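Local coordinates for protein Bm4233, isoform b (Brugia malayi, PDB 6ANY) that is a secreted venom allergen-like protein of the CAP superfamily that probably binds sterols and is a vaccine candidate against lymphatic filariasis, at residues Q11-I16 / L49-Q54; Q19-R24 / S199-K204. All blocks are in the same frame, centred on the assembly; numbering follows the deposited sequence.

Interaction 1: residues Q11-I16 / L49-Q54; sequences QQRKDI and LKWSCQ
Trp51 offers one face of its indole to Arg13 and one edge to Ile16; these three buried residues carry the contact. The tight part is the face. Arg13 CB stands 3.7 Å above the ring plane, over its centre, and Arg13 CG is 3.5 Å from Trp51 CZ2. Arg13 CD sits 3.8 Å from the centroid of the five-membered ring, 29° off the ring normal, a CH-pi contact. The backbone joins in, with Arg13 O 3.7 Å from Trp51 CE3. With chi2 and chi3 both close to 180°, the arginine chain runs straight from CG to NE and carries its guanidinium past the pyrrole side, its plane turned 72° from the indole. That end does not stack; instead Arg13 NE forms a salt bridge with Glu56 OE1, the same oxygen that accepts a hydrogen bond from Trp51 NE1. The Ile16 side is looser, though equally buried: Ile16 CG2 reaches Trp51 CZ3 in the ring plane at 3.9 Å. The contact packs helix 10-28 on the sheet of the CAP alpha-beta-alpha sandwich, at the end of strand 50-51 just before helix 53-63; Cys148 of strand 145-153 touches Ile16 and Trp51, and the Cys3-Cys53 disulfide ties the N-terminus alongside.

Interaction 2: residues Q19-R24 / S199-K204; sequences QNNKFR and SGLCRK. With SO4 (sulfate ion), chain D.
The helical residues 19-24 and the extended residues 199-204 come no closer than 7.9 Å between the CA atoms of Arg24 and Leu201, and no hydrogen bond links the two segments, so one side chain has to bridge the gap. That side chain is Leu201, whose CB points at the helix and whose two methyls straddle neighbouring sites on it. Leu201 CD1 rests 3.6 Å from the backbone O of Asn21 and 4.0 Å from Asn21 CB, while Leu201 CD2 meets Arg24 CB at 4.0 Å. Only the root of Arg24 takes part: chi3 of 87° bends the chain and carries the guanidinium elsewhere, where NH2 bonds to Leu47 O. Asn21 offers its backbone O, its CB and the flank of its amide, while its OD1 takes a hydrogen bond from Leu49 N. Before Leu201, Gly200 has a phi of 79° and shares Ala196 with Leu201 as its facing residue in a G1 beta bulge; Ser199 OG receives a weak bond from Leu201 N at 3.4 Å. Arg203 turns to a sulfate, probably from the crystallisation liquor, with a 2.8 Å hydrogen bond from Arg203 NH2 to sulfate O2. The contact thus joins helix 10-28 to the C-terminal hairpin, held by the Cys190-Cys202 disulfide and separate from the four-stranded sheet; Ser25 OG, one residue further along the helix, is hydrogen-bonded to Ser199 O. Chemically, then, the two segments themselves meet by van der Waals packing of one leucine on a helix surface, and directional bonding between helix and hairpin comes from just beyond them.

How the interactions relate
Both interactions use helix 10-28, their centres 13 Å apart and each about 11 Å from the chain centre. All three touching residues of interaction 1 are buried; in interaction 2 two are, Asn21 being partly exposed. Residues 11-16 meet strand 50-51 of the mixed four-stranded sheet, whereas residues 19-24 meet the small disulfide-bonded hairpin near the C-terminus. Interaction 1 buries 199 Å² and combines an aromatic face with a shared carboxylate; interaction 2 buries 128 Å² through a leucine packed on the helix backbone and side-chain roots. They are directly coupled: Leu49 N lies 2.8 Å from Asn21 OD1, a probable hydrogen bond, and Leu49 CD2 packs 3.7 Å from Arg24 CZ.

Interaction 1: residues Q11-I16 / L49-Q54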
# COMPACT_ATOMS: atom_id res chain seq x y z
N GLN A 11 5.23 -16.01 -4.19
CA GLN A 11 6.13 -14.98 -4.65
C GLN A 11 5.50 -13.64 -4.97
O GLN A 11 6.01 -12.58 -4.61
CB GLN A 11 6.91 -15.45 -5.87
CG GLN A 11 8.10 -14.53 -6.10
CD GLN A 11 9.18 -14.51 -4.97
OE1 GLN A 11 9.32 -15.48 -4.15
NE2 GLN A 11 9.95 -13.35 -4.91
N GLN A 12 4.35 -13.67 -5.59
CA GLN A 12 3.64 -12.45 -5.79
C GLN A 12 3.34 -11.75 -4.46
O GLN A 12 3.47 -10.57 -4.37
CB GLN A 12 2.38 -12.70 -6.59
CG GLN A 12 1.50 -11.47 -6.76
CD GLN A 12 1.50 -10.85 -8.16
OE1 GLN A 12 1.92 -9.71 -8.37
NE2 GLN A 12 1.02 -11.61 -9.11
N ARG A 13 2.93 -12.49 -3.45
CA ARG A 13 2.59 -11.93 -2.16
C ARG A 13 3.83 -11.31 -1.53
O ARG A 13 3.81 -10.17 -1.10
CB ARG A 13 2.07 -13.01 -1.26
CG ARG A 13 0.85 -13.69 -1.76
CD ARG A 13 0.37 -14.72 -0.78
NE ARG A 13 -0.88 -15.35 -1.22
CZ ARG A 13 -0.99 -16.54 -1.75
NH1 ARG A 13 0.04 -17.38 -1.87
NH2 ARG A 13 -2.17 -16.95 -2.13
N LYS A 14 4.92 -12.03 -1.58
CA LYS A 14 6.18 -11.51 -1.07
C LYS A 14 6.66 -10.26 -1.79
O LYS A 14 7.12 -9.32 -1.17
CB LYS A 14 7.30 -12.52 -1.22
CG LYS A 14 7.14 -13.75 -0.38
CD LYS A 14 8.22 -14.82 -0.62
CE LYS A 14 7.65 -16.23 -0.82
NZ LYS A 14 8.46 -17.25 -0.05
N ASP A 15 6.60 -10.27 -3.11
CA ASP A 15 7.06 -9.11 -3.87
C ASP A 15 6.23 -7.84 -3.49
O ASP A 15 6.76 -6.70 -3.44
CB ASP A 15 6.98 -9.41 -5.35
CG ASP A 15 8.02 -10.42 -5.81
OD1 ASP A 15 8.88 -10.80 -5.01
OD2 ASP A 15 7.96 -10.87 -6.99
N ILE A 16 4.95 -8.03 -3.28
CA ILE A 16 4.08 -6.91 -2.96
C ILE A 16 4.49 -6.35 -1.61
O ILE A 16 4.65 -5.13 -1.48
CB ILE A 16 2.62 -7.32 -2.90
CG1 ILE A 16 2.10 -7.46 -4.31
CG2 ILE A 16 1.80 -6.31 -2.06
CD1 ILE A 16 0.82 -8.25 -4.40
N LEU A 49 4.62 -3.79 7.10
CA LEU A 49 3.44 -4.50 6.56
C LEU A 49 3.59 -6.01 6.57
O LEU A 49 4.63 -6.53 6.26
CB LEU A 49 3.07 -4.02 5.16
CG LEU A 49 2.84 -2.54 4.97
CD1 LEU A 49 2.50 -2.26 3.50
CD2 LEU A 49 1.73 -2.04 5.88
N LYS A 50 2.54 -6.71 7.00
CA LYS A 50 2.49 -8.17 6.96
C LYS A 50 1.38 -8.53 5.97
O LYS A 50 0.33 -7.86 5.91
CB LYS A 50 2.08 -8.73 8.33
CG LYS A 50 2.94 -8.36 9.54
CD LYS A 50 4.30 -9.02 9.46
CE LYS A 50 4.12 -10.51 9.69
NZ LYS A 50 5.37 -11.30 9.56
N TRP A 51 1.57 -9.62 5.26
CA TRP A 51 0.58 -10.20 4.42
C TRP A 51 -0.51 -10.82 5.22
O TRP A 51 -0.25 -11.64 6.14
CB TRP A 51 1.17 -11.24 3.47
CG TRP A 51 0.20 -11.61 2.36
CD1 TRP A 51 -0.63 -12.65 2.37
CD2 TRP A 51 -0.08 -10.91 1.12
NE1 TRP A 51 -1.43 -12.67 1.25
CE2 TRP A 51 -1.06 -11.64 0.44
CE3 TRP A 51 0.47 -9.79 0.50
CZ2 TRP A 51 -1.53 -11.28 -0.81
CZ3 TRP A 51 -0.01 -9.45 -0.76
CH2 TRP A 51 -1.01 -10.20 -1.39
N SER A 52 -1.76 -10.51 4.84
CA SER A 52 -2.94 -11.12 5.49
C SER A 52 -3.79 -11.88 4.41
O SER A 52 -4.24 -11.24 3.42
CB SER A 52 -3.78 -10.02 6.18
OG SER A 52 -5.08 -10.48 6.49
N CYS A 53 -3.87 -13.20 4.53
CA CYS A 53 -4.75 -14.06 3.75
C CYS A 53 -6.24 -13.63 3.81
O CYS A 53 -6.96 -13.68 2.79
CB CYS A 53 -4.59 -15.53 4.11
SG CYS A 53 -2.87 -16.11 3.94
N GLN A 54 -6.68 -13.20 4.98
CA GLN A 54 -8.03 -12.68 5.14
C GLN A 54 -8.25 -11.49 4.23
O GLN A 54 -9.29 -11.40 3.61
CB GLN A 54 -8.27 -12.34 6.61
CG GLN A 54 -9.57 -11.62 6.94
CD GLN A 54 -10.03 -11.79 8.40
OE1 GLN A 54 -9.33 -12.39 9.28
NE2 GLN A 54 -11.26 -11.35 8.65

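Interaction 2: residues Q19-R24 / S199-K204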
# COMPACT_ATOMS: atom_id res chain seq x y z
N GLN A 19 8.14 -4.80 -1.68
CA GLN A 19 8.09 -3.47 -2.33
C GLN A 19 7.46 -2.38 -1.45
O GLN A 19 8.01 -1.29 -1.32
CB GLN A 19 7.36 -3.50 -3.71
CG GLN A 19 7.19 -2.12 -4.34
CD GLN A 19 6.25 -2.12 -5.55
OE1 GLN A 19 5.07 -2.51 -5.41
NE2 GLN A 19 6.74 -1.70 -6.71
N ASN A 20 6.30 -2.65 -0.90
CA ASN A 20 5.58 -1.63 -0.11
C ASN A 20 6.39 -1.27 1.16
O ASN A 20 6.44 -0.13 1.51
CB ASN A 20 4.17 -2.13 0.25
CG ASN A 20 3.19 -0.99 0.56
OD1 ASN A 20 1.96 -1.22 0.43
ND2 ASN A 20 3.68 0.21 1.04
N ASN A 21 7.11 -2.23 1.74
CA ASN A 21 7.90 -2.00 2.93
C ASN A 21 9.17 -1.28 2.56
O ASN A 21 9.65 -0.44 3.32
CB ASN A 21 8.26 -3.28 3.66
CG ASN A 21 7.17 -3.80 4.50
OD1 ASN A 21 6.31 -3.03 5.02
ND2 ASN A 21 7.12 -5.12 4.62
N LYS A 22 9.75 -1.61 1.43
CA LYS A 22 10.88 -0.81 0.91
C LYS A 22 10.51 0.67 0.70
O LYS A 22 11.26 1.58 1.12
CB LYS A 22 11.40 -1.38 -0.40
CG LYS A 22 12.46 -0.51 -1.06
CD LYS A 22 13.10 -1.30 -2.21
CE LYS A 22 14.14 -0.52 -3.02
NZ LYS A 22 15.14 -1.41 -3.66
N PHE A 23 9.36 0.90 0.06
CA PHE A 23 8.85 2.25 -0.08
C PHE A 23 8.76 2.95 1.25
O PHE A 23 9.17 4.09 1.37
CB PHE A 23 7.49 2.28 -0.79
CG PHE A 23 7.56 2.05 -2.29
CD1 PHE A 23 8.66 2.42 -3.03
CD2 PHE A 23 6.49 1.49 -2.95
CE1 PHE A 23 8.70 2.22 -4.41
CE2 PHE A 23 6.50 1.28 -4.32
CZ PHE A 23 7.60 1.67 -5.07
N ARG A 24 8.17 2.27 2.22
CA ARG A 24 7.95 2.85 3.53
C ARG A 24 9.23 3.21 4.20
O ARG A 24 9.36 4.29 4.73
CB ARG A 24 7.14 1.89 4.38
CG ARG A 24 5.65 2.02 4.07
CD ARG A 24 4.90 0.76 4.43
NE ARG A 24 4.46 0.72 5.82
CZ ARG A 24 3.34 1.26 6.31
NH1 ARG A 24 2.46 1.85 5.51
NH2 ARG A 24 3.05 1.09 7.61
N SER A 199 15.40 -2.27 8.17
CA SER A 199 14.54 -1.33 7.48
C SER A 199 14.26 -0.07 8.29
O SER A 199 13.85 0.93 7.73
CB SER A 199 13.24 -2.04 7.06
OG SER A 199 12.51 -2.46 8.16
N GLY A 200 14.38 -0.13 9.61
CA GLY A 200 14.01 0.99 10.47
C GLY A 200 12.50 1.04 10.68
O GLY A 200 11.95 2.03 11.14
N LEU A 201 11.78 -0.02 10.34
CA LEU A 201 10.32 -0.06 10.53
C LEU A 201 9.99 -0.87 11.73
O LEU A 201 10.72 -1.79 12.08
CB LEU A 201 9.64 -0.72 9.31
CG LEU A 201 9.85 -0.16 7.90
CD1 LEU A 201 9.36 -1.16 6.88
CD2 LEU A 201 9.13 1.12 7.71
N CYS A 202 8.89 -0.52 12.40
CA CYS A 202 8.45 -1.20 13.61
C CYS A 202 7.60 -2.38 13.28
O CYS A 202 6.75 -2.32 12.40
CB CYS A 202 7.68 -0.24 14.55
SG CYS A 202 8.74 1.13 15.09
N ARG A 203 7.83 -3.48 13.98
CA ARG A 203 7.13 -4.74 13.74
C ARG A 203 5.83 -4.83 14.54
O ARG A 203 5.77 -4.44 15.70
CB ARG A 203 8.01 -5.90 14.12
CG ARG A 203 9.20 -6.13 13.21
CD ARG A 203 9.82 -7.47 13.44
NE ARG A 203 11.07 -7.62 12.66
CZ ARG A 203 11.11 -8.02 11.38
NH1 ARG A 203 9.99 -8.32 10.75
NH2 ARG A 203 12.23 -8.18 10.71
N LYS A 204 4.78 -5.33 13.90
CA LYS A 204 3.47 -5.50 14.51
C LYS A 204 2.80 -6.71 13.90
O LYS A 204 2.57 -6.73 12.70
CB LYS A 204 2.61 -4.26 14.31
CG LYS A 204 1.32 -4.34 15.15
CD LYS A 204 1.12 -3.05 15.88
CE LYS A 204 -0.30 -2.55 15.84
NZ LYS A 204 -1.16 -3.56 16.45
S SO4 D . 16.00 -7.16 11.76
O1 SO4 D . 16.40 -8.57 11.60
O2 SO4 D . 14.73 -7.02 11.04
O3 SO4 D . 15.78 -6.70 13.16
O4 SO4 D . 17.00 -6.37 11.03